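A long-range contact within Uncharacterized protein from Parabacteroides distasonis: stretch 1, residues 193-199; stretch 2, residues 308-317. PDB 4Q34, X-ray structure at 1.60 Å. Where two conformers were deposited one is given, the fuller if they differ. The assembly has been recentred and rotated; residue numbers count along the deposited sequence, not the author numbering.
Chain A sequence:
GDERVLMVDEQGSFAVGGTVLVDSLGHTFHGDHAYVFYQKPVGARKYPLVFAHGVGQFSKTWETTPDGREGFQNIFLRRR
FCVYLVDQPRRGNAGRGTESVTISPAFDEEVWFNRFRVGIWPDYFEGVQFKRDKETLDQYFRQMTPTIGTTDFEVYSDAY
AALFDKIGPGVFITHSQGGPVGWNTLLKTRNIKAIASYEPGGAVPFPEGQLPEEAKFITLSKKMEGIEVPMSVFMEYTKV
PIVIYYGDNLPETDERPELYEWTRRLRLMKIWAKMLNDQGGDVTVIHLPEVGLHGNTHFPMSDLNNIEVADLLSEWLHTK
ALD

Stretch 1, residues 193-199: KAIASYE
Stretch 2 (308-317) EVADLLSEWL

Ala196 and Leu313 form the apolar centre of this strand-on-helix contact: Ala196 CB lies 3.7 Å from Leu313 CD1, and here the backbones come closest in the register, Ala196 CA to Leu313 CA being 8.0 Å. Leu313 adopts chi1 t, chi2 p (-180°, 55°). The strand, residues 193-198, is extended from Ala194 to Tyr198, with phi/psi of -113/129 at Ala196 and -94/119 at Tyr198; Lys193, at -85/-21, departs from this. The helix, 308-317, stays near -61/-43 and is held by i to i+4 bonds such as Leu313 N to Val309 O (3.2 Å) and Leu317 N to Leu313 O (2.9 Å). Their axes run nearly antiparallel, at 159°, and approach to 10.7 Å. Strand alternation points the CA-to-CB bonds of Ala194, Ala196 and Tyr198 toward the helix and that of Ile195 away; two strand residues match roughly one helical turn, so the register continues with Ala194 CA to Leu317 CA at 8.7 Å and Tyr198 CA to Val309 CA at 10.3 Å.

Toward the strand's start, Trp316 (chi1 -173°, t; chi2 77°) reaches across with its indole, placing CH2 3.9 Å from Ala194 CB and 3.8 Å from Ile195 O. Ile195 therefore meets the helix through its backbone, while its CA-to-CB bond points away (chi1 m, chi2 t). At the other end the larger CA separation is filled by Tyr198 (chi1 -69°, m; chi2 -86°): CE1 packs 3.7 Å from Val309 CG1, with Val309 at chi1 175° (t), and OH sits 3.7 Å from Leu313 CD2.

That phenol brings the contact to its polar edge. No direct hydrogen bond joins the stretches; instead one water bridges them, 2.7 Å from Tyr198 OH and donating to Val309 O at 2.8 Å. This carbonyl also accepts from Leu313 N, so the water adds a second partner without breaking the helix. The contact buries 270 Å² in total.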

# COMPACT_ATOMS: atom_id res chain seq x y z
N LYS A 193 8.04 -23.35 5.21
CA LYS A 193 9.20 -24.23 5.21
C LYS A 193 10.27 -23.83 6.25
O LYS A 193 11.13 -24.62 6.59
CB LYS A 193 9.87 -24.24 3.81
CG LYS A 193 9.04 -24.87 2.68
CD LYS A 193 9.04 -26.38 2.76
CE LYS A 193 10.41 -26.98 2.42
NZ LYS A 193 10.28 -28.46 2.33
N ALA A 194 10.23 -22.56 6.67
CA ALA A 194 11.28 -21.96 7.50
C ALA A 194 10.83 -20.57 7.86
O ALA A 194 10.00 -19.96 7.17
CB ALA A 194 12.64 -21.91 6.80
N ILE A 195 11.40 -20.07 8.94
CA ILE A 195 11.09 -18.72 9.41
C ILE A 195 12.39 -18.03 9.77
O ILE A 195 13.16 -18.61 10.55
CB ILE A 195 10.19 -18.71 10.66
CG1 ILE A 195 8.86 -19.39 10.41
CG2 ILE A 195 9.98 -17.28 11.13
CD1 ILE A 195 8.04 -19.65 11.66
N ALA A 196 12.60 -16.84 9.21
CA ALA A 196 13.66 -15.93 9.64
C ALA A 196 12.99 -14.71 10.25
O ALA A 196 12.15 -14.07 9.59
CB ALA A 196 14.53 -15.49 8.47
N SER A 197 13.41 -14.34 11.45
CA SER A 197 12.80 -13.21 12.13
C SER A 197 13.83 -12.19 12.58
O SER A 197 14.82 -12.55 13.26
CB SER A 197 11.96 -13.69 13.32
OG SER A 197 11.18 -12.63 13.86
N TYR A 198 13.57 -10.93 12.23
CA TYR A 198 14.40 -9.82 12.66
C TYR A 198 13.80 -9.20 13.93
O TYR A 198 12.63 -8.76 13.93
CB TYR A 198 14.54 -8.73 11.57
CG TYR A 198 15.36 -9.24 10.43
CD1 TYR A 198 16.75 -9.16 10.44
CD2 TYR A 198 14.76 -9.91 9.41
CE1 TYR A 198 17.51 -9.72 9.44
CE2 TYR A 198 15.48 -10.48 8.39
CZ TYR A 198 16.87 -10.37 8.40
OH TYR A 198 17.63 -10.95 7.40
N GLU A 199 14.57 -9.24 15.01
CA GLU A 199 14.17 -8.63 16.28
C GLU A 199 12.71 -8.90 16.66
O GLU A 199 11.94 -7.97 16.89
CB GLU A 199 14.42 -7.12 16.29
CG GLU A 199 15.90 -6.80 16.05
CD GLU A 199 16.49 -5.75 16.95
OE1 GLU A 199 15.72 -4.97 17.56
OE2 GLU A 199 17.75 -5.66 17.03
N GLU A 308 24.90 -6.56 3.51
CA GLU A 308 25.59 -7.52 4.35
C GLU A 308 24.58 -8.32 5.17
O GLU A 308 24.75 -9.51 5.39
CB GLU A 308 26.60 -6.83 5.29
CG GLU A 308 27.66 -6.01 4.55
CD GLU A 308 28.64 -5.32 5.50
OE1 GLU A 308 29.25 -5.99 6.34
OE2 GLU A 308 28.79 -4.09 5.40
N VAL A 309 23.51 -7.65 5.63
CA VAL A 309 22.46 -8.33 6.42
C VAL A 309 21.77 -9.37 5.48
O VAL A 309 21.58 -10.52 5.85
CB VAL A 309 21.47 -7.31 6.99
CG1 VAL A 309 20.32 -8.01 7.69
CG2 VAL A 309 22.16 -6.34 7.98
N ALA A 310 21.52 -8.95 4.25
CA ALA A 310 20.91 -9.82 3.23
C ALA A 310 21.82 -11.01 2.92
O ALA A 310 21.35 -12.13 2.80
CB ALA A 310 20.59 -9.05 1.96
N ASP A 311 23.14 -10.79 2.84
CA ASP A 311 24.04 -11.89 2.58
C ASP A 311 23.99 -13.00 3.65
O ASP A 311 24.09 -14.20 3.36
CB ASP A 311 25.50 -11.40 2.45
CG ASP A 311 25.76 -10.58 1.17
OD1 ASP A 311 24.96 -10.63 0.22
OD2 ASP A 311 26.79 -9.87 1.14
N LEU A 312 23.84 -12.57 4.91
CA LEU A 312 23.70 -13.50 6.03
C LEU A 312 22.46 -14.33 5.86
O LEU A 312 22.48 -15.55 6.05
CB LEU A 312 23.60 -12.78 7.37
CG LEU A 312 24.90 -12.30 8.00
CD1 LEU A 312 24.50 -11.48 9.21
CD2 LEU A 312 25.79 -13.48 8.37
N LEU A 313 21.36 -13.67 5.52
CA LEU A 313 20.14 -14.41 5.27
C LEU A 313 20.29 -15.38 4.06
O LEU A 313 19.86 -16.54 4.15
CB LEU A 313 18.95 -13.46 5.07
CG LEU A 313 17.59 -14.13 4.79
CD1 LEU A 313 17.17 -15.14 5.84
CD2 LEU A 313 16.54 -13.04 4.60
N SER A 314 20.84 -14.91 2.96
CA SER A 314 21.04 -15.80 1.77
C SER A 314 21.87 -17.03 2.16
O SER A 314 21.63 -18.11 1.70
CB SER A 314 21.77 -15.08 0.64
OG SER A 314 20.94 -14.14 -0.01
N GLU A 315 22.88 -16.83 3.00
CA GLU A 315 23.72 -17.91 3.42
C GLU A 315 22.90 -18.98 4.16
O GLU A 315 23.01 -20.18 3.90
CB GLU A 315 24.90 -17.36 4.29
CG GLU A 315 25.83 -18.43 4.86
CD GLU A 315 27.00 -17.85 5.66
OE1 GLU A 315 26.71 -17.33 6.73
OE2 GLU A 315 28.16 -17.95 5.21
N TRP A 316 22.11 -18.54 5.13
CA TRP A 316 21.27 -19.45 5.92
C TRP A 316 20.29 -20.17 5.02
O TRP A 316 20.11 -21.38 5.13
CB TRP A 316 20.53 -18.66 6.97
CG TRP A 316 19.78 -19.46 7.91
CD1 TRP A 316 20.26 -20.16 8.97
CD2 TRP A 316 18.37 -19.66 7.91
NE1 TRP A 316 19.22 -20.80 9.62
CE2 TRP A 316 18.06 -20.51 8.99
CE3 TRP A 316 17.34 -19.23 7.08
CZ2 TRP A 316 16.74 -20.89 9.30
CZ3 TRP A 316 16.04 -19.60 7.40
CH2 TRP A 316 15.77 -20.43 8.51
N LEU A 317 19.63 -19.42 4.16
CA LEU A 317 18.67 -20.02 3.24
C LEU A 317 19.38 -21.11 2.45
O LEU A 317 18.85 -22.21 2.25
CB LEU A 317 18.08 -18.97 2.32
CG LEU A 317 17.15 -17.93 2.95
CD1 LEU A 317 16.82 -16.82 1.95
CD2 LEU A 317 15.91 -18.60 3.51
O HOH W 1 20.23 -11.27 8.14